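Local structure of dihydrodipicolinate synthase (Bacteroides thetaiotaomicron, 4XKY) at residues Phe43-Thr48 with Glu61-Thr66; Val103-Pro108 with Ile119-His124. The protein probably acts as a Schiff-base-forming lyase of the DapA family, like the dihydrodipicolinate synthases of lysine biosynthesis. All coordinates share one frame; numbering follows the deposited sequence.

Contact 1 (Phe43-Thr48 with Glu61-Thr66)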
# COMPACT_ATOMS: atom_id res chain seq x y z
N PHE A 43 21.73 1.11 -21.88
CA PHE A 43 20.89 1.92 -21.05
C PHE A 43 21.61 2.17 -19.74
O PHE A 43 21.89 1.23 -18.99
CB PHE A 43 19.54 1.23 -20.85
CG PHE A 43 18.64 1.94 -19.89
CD1 PHE A 43 18.52 3.32 -19.89
CD2 PHE A 43 17.92 1.22 -18.95
CE1 PHE A 43 17.70 3.96 -18.97
CE2 PHE A 43 17.08 1.86 -18.03
CZ PHE A 43 16.98 3.23 -18.05
N VAL A 44 21.97 3.43 -19.49
CA VAL A 44 22.69 3.73 -18.26
C VAL A 44 21.85 4.48 -17.25
O VAL A 44 20.93 5.22 -17.61
CB VAL A 44 24.02 4.47 -18.48
CG1 VAL A 44 24.89 3.68 -19.46
CG2 VAL A 44 23.81 5.88 -18.98
N LEU A 45 22.22 4.25 -15.99
CA LEU A 45 21.61 4.83 -14.81
C LEU A 45 20.17 4.39 -14.54
O LEU A 45 19.40 5.10 -13.93
CB LEU A 45 21.74 6.37 -14.85
CG LEU A 45 23.19 6.86 -14.86
CD1 LEU A 45 23.23 8.37 -14.85
CD2 LEU A 45 23.98 6.34 -13.68
N GLY A 46 19.80 3.21 -14.99
CA GLY A 46 18.53 2.61 -14.56
C GLY A 46 18.69 2.16 -13.10
O GLY A 46 19.73 2.42 -12.46
N THR A 47 17.64 1.50 -12.59
CA THR A 47 17.62 0.83 -11.26
C THR A 47 18.79 -0.13 -11.06
O THR A 47 19.47 -0.10 -10.05
CB THR A 47 16.31 0.03 -11.06
OG1 THR A 47 15.18 0.88 -11.34
CG2 THR A 47 16.16 -0.46 -9.60
N THR A 48 19.03 -0.96 -12.07
CA THR A 48 20.20 -1.84 -12.13
C THR A 48 21.56 -1.11 -12.00
O THR A 48 22.53 -1.69 -11.46
CB THR A 48 20.14 -2.67 -13.42
OG1 THR A 48 18.96 -3.48 -13.38
CG2 THR A 48 21.31 -3.56 -13.52
N GLU A 61 29.98 10.85 -14.28
CA GLU A 61 31.09 10.04 -14.76
C GLU A 61 30.62 8.79 -15.51
O GLU A 61 31.24 8.40 -16.49
CB GLU A 61 32.02 9.68 -13.63
CG GLU A 61 32.66 10.91 -13.02
CD GLU A 61 33.64 10.59 -11.91
OE1 GLU A 61 33.75 9.41 -11.50
OE2 GLU A 61 34.28 11.54 -11.42
N MET A 62 29.54 8.18 -15.05
CA MET A 62 29.04 7.00 -15.73
C MET A 62 28.59 7.38 -17.14
O MET A 62 28.88 6.67 -18.07
CB MET A 62 27.88 6.37 -14.99
CG MET A 62 27.25 5.13 -15.64
SD MET A 62 28.42 3.76 -15.86
CE MET A 62 27.36 2.53 -16.60
N ILE A 63 27.85 8.47 -17.26
CA ILE A 63 27.41 8.95 -18.55
C ILE A 63 28.58 9.25 -19.49
O ILE A 63 28.60 8.78 -20.62
CB ILE A 63 26.54 10.20 -18.38
CG1 ILE A 63 25.21 9.82 -17.74
CG2 ILE A 63 26.28 10.91 -19.72
CD1 ILE A 63 24.47 11.00 -17.16
N LYS A 64 29.53 10.06 -19.01
CA LYS A 64 30.68 10.46 -19.82
C LYS A 64 31.50 9.25 -20.25
O LYS A 64 31.73 9.06 -21.44
CB LYS A 64 31.60 11.42 -19.06
CG LYS A 64 31.01 12.78 -18.70
CD LYS A 64 32.15 13.74 -18.30
CE LYS A 64 31.81 14.72 -17.19
NZ LYS A 64 31.88 14.09 -15.83
N ASN A 65 31.95 8.43 -19.31
CA ASN A 65 32.71 7.23 -19.71
C ASN A 65 31.93 6.28 -20.62
O ASN A 65 32.52 5.71 -21.54
CB ASN A 65 33.22 6.46 -18.49
CG ASN A 65 34.42 7.11 -17.87
OD1 ASN A 65 35.56 6.86 -18.27
ND2 ASN A 65 34.17 8.00 -16.92
N THR A 66 30.63 6.08 -20.38
CA THR A 66 29.87 5.16 -21.23
C THR A 66 29.84 5.68 -22.71
O THR A 66 30.04 4.92 -23.66
CB THR A 66 28.46 4.90 -20.70
OG1 THR A 66 28.52 4.26 -19.42
CG2 THR A 66 27.72 3.99 -21.65

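Contact 2 (Val103-Pro108 with Ile119-His124)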
# COMPACT_ATOMS: atom_id res chain seq x y z
N VAL A 103 17.14 9.97 -23.87
CA VAL A 103 17.00 10.02 -22.44
C VAL A 103 15.74 9.25 -22.05
O VAL A 103 14.83 9.06 -22.86
CB VAL A 103 16.99 11.46 -21.92
CG1 VAL A 103 18.36 12.10 -22.16
CG2 VAL A 103 15.87 12.30 -22.55
N VAL A 104 15.74 8.78 -20.81
CA VAL A 104 14.67 7.94 -20.27
C VAL A 104 14.22 8.62 -18.98
O VAL A 104 15.05 9.00 -18.16
CB VAL A 104 15.20 6.53 -19.96
CG1 VAL A 104 14.08 5.61 -19.50
CG2 VAL A 104 15.88 5.95 -21.19
N SER A 105 12.92 8.79 -18.81
CA SER A 105 12.43 9.60 -17.71
C SER A 105 11.16 9.07 -17.08
O SER A 105 10.19 8.77 -17.78
CB SER A 105 12.15 11.00 -18.22
OG SER A 105 11.23 11.66 -17.37
N ALA A 106 11.16 8.99 -15.76
CA ALA A 106 9.95 8.75 -14.97
C ALA A 106 9.68 10.01 -14.17
O ALA A 106 10.61 10.67 -13.72
CB ALA A 106 10.14 7.59 -14.02
N PRO A 107 8.40 10.33 -13.95
CA PRO A 107 8.15 11.46 -13.07
C PRO A 107 8.52 11.10 -11.64
O PRO A 107 8.49 9.92 -11.27
CB PRO A 107 6.64 11.69 -13.22
CG PRO A 107 6.09 10.33 -13.57
CD PRO A 107 7.18 9.56 -14.26
N PRO A 108 8.91 12.09 -10.84
CA PRO A 108 9.38 11.84 -9.48
C PRO A 108 8.26 11.21 -8.64
O PRO A 108 7.10 11.52 -8.86
CB PRO A 108 9.71 13.24 -8.98
CG PRO A 108 8.83 14.14 -9.75
CD PRO A 108 8.81 13.53 -11.12
N ILE A 119 0.44 14.46 -17.77
CA ILE A 119 0.54 15.00 -19.11
C ILE A 119 1.24 16.34 -19.03
O ILE A 119 2.13 16.64 -19.82
CB ILE A 119 -0.84 15.11 -19.77
CG1 ILE A 119 -1.35 13.70 -20.10
CG2 ILE A 119 -0.78 15.99 -21.02
CD1 ILE A 119 -2.85 13.58 -20.27
N GLU A 120 0.87 17.13 -18.03
CA GLU A 120 1.41 18.48 -17.91
C GLU A 120 2.89 18.43 -17.52
O GLU A 120 3.67 19.28 -17.92
CB GLU A 120 0.61 19.35 -16.92
CG GLU A 120 1.13 19.35 -15.48
CD GLU A 120 0.71 20.58 -14.67
OE1 GLU A 120 0.49 21.67 -15.25
OE2 GLU A 120 0.63 20.46 -13.43
N PHE A 121 3.27 17.44 -16.71
CA PHE A 121 4.67 17.24 -16.35
C PHE A 121 5.53 17.12 -17.60
O PHE A 121 6.51 17.82 -17.75
CB PHE A 121 4.85 15.98 -15.51
CG PHE A 121 6.27 15.71 -15.17
CD1 PHE A 121 6.85 16.28 -14.06
CD2 PHE A 121 7.05 14.93 -15.99
CE1 PHE A 121 8.18 16.05 -13.75
CE2 PHE A 121 8.38 14.71 -15.70
CZ PHE A 121 8.96 15.28 -14.58
N TYR A 122 5.14 16.22 -18.49
CA TYR A 122 5.87 16.01 -19.73
C TYR A 122 5.77 17.16 -20.70
O TYR A 122 6.73 17.45 -21.41
CB TYR A 122 5.49 14.67 -20.36
CG TYR A 122 6.17 13.62 -19.57
CD1 TYR A 122 7.54 13.44 -19.68
CD2 TYR A 122 5.48 12.86 -18.65
CE1 TYR A 122 8.21 12.52 -18.92
CE2 TYR A 122 6.14 11.91 -17.88
CZ TYR A 122 7.50 11.75 -18.01
OH TYR A 122 8.18 10.82 -17.25
N GLU A 123 4.63 17.85 -20.71
CA GLU A 123 4.50 19.05 -21.54
C GLU A 123 5.47 20.15 -21.14
O GLU A 123 6.02 20.82 -21.99
CB GLU A 123 3.05 19.57 -21.58
CG GLU A 123 2.21 18.84 -22.63
CD GLU A 123 0.74 19.23 -22.63
OE1 GLU A 123 0.37 20.29 -22.06
OE2 GLU A 123 -0.06 18.47 -23.20
N HIS A 124 5.69 20.34 -19.84
CA HIS A 124 6.70 21.29 -19.37
C HIS A 124 8.14 20.76 -19.52
O HIS A 124 9.08 21.55 -19.70
CB HIS A 124 6.46 21.65 -17.90
CG HIS A 124 5.14 22.30 -17.64
ND1 HIS A 124 4.52 23.15 -18.54
CD2 HIS A 124 4.33 22.27 -16.54
CE1 HIS A 124 3.39 23.59 -18.02
NE2 HIS A 124 3.25 23.07 -16.82

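Contact 1 (Phe43-Thr48 with Glu61-Thr66)
Met-62 has CG anti to its backbone N (chi1 179°), and its chain then bends at chi2 (60°) so that CE turns to the strand. Val-44 answers with CG1 anti to its carbonyl carbon and CG2 in the crowded position between N and C. This is the strand-to-helix packing of a beta-alpha-beta unit in a TIM barrel: helix 56-70 packs on the end of strand 42-44, and strand 76-79 follows. Val-44 CG1 lies 4.0 Å from Met-62 CE. Leu-45, just past the strand, reaches the helix with its two methyls. The Leu-45 and Met-62 side chains slide past each other in opposite directions, with Leu-45 CD2 4.0 Å from Met-62 CG. The Leu-45 side chain crosses that of Ile-63 at about a right angle, and Leu-45 CD1 lies 3.7 Å from Ile-63 CD1. No hydrogen bond crosses, so the contact is held by packing alone. Met-62 also touches Leu-27 of helix 24-36, and Val-44 and Ile-63 both touch Val-78 of the neighbouring strand 76-79. The segment 43-48 also holds Thr-48, a predicted pyruvate-binding residue, whose OG1 is hydrogen-bonded to Tyr-258 OH. Thr-66 is the polar member of the helix face. Thr-66 OG1 bonds back to Met-62 O at 2.8 Å, above the carbonyl plane, and that oxygen also accepts from Thr-66 N. Thr-66 CG2 meets Val-44 CG1 tip to tip at 3.6 Å.

Contact 2 (Val103-Pro108 with Ile119-His124)
The Phe-121 ring carries Pro-107 on one face, with Pro-107 CB 4.3 Å from the ring centroid and 10° off the normal, a CH-pi contact. At the edge of the same ring, in its plane, lies CG of Tyr-122. The Tyr-122 ring in turn has Phe-121 CD2 3.6 Å above its plane, over its centre. Ser-105 OG and Pro-107 CD sit at the edge of the tyrosine ring. Pro-108 CD reaches Phe-121 CE1 tip to tip at 3.7 Å. Phe-121 CG is anti to its backbone N and Tyr-122 CG is anti to its carbonyl carbon; with these first torsions both rings reach segment 103-108. In this beta-alpha-beta unit of the TIM barrel, helix 115-125 thus covers the end of strand 102-105 and the prolines after it. Ala-106 points away from the helix, and its side chain touches Tyr-136, the predicted proton donor/acceptor. Tyr-122 OH donates to Ser-105 O at 2.9 Å. The hydroxyl stands 66° out of the carbonyl plane, with a C=O...O angle of 106°. The bond gives the proton of the buried phenol an acceptor; Pro-107 N, close by, has no hydrogen to offer the phenol oxygen.

Both contacts are buried, and each joins a strand of the same parallel barrel sheet to the helix that follows it. Strand 76-79 lies between their two strands. Contact 1 is nearer the middle of the chain, its centre about 10 Å from the chain centre against about 17 Å for contact 2. No other subunit touches contact 1, whereas Phe-121 of contact 2 also packs on an apolar side chain of a neighbouring subunit. The chemistry differs too: contact 1 is apolar packing, with the Thr-66 hydroxyl turned back to its own helix, while contact 2 uses rings, prolines and a buried hydroxyl. They meet where Phe-43 CE1 lies 3.5 Å from Val-104 CG2.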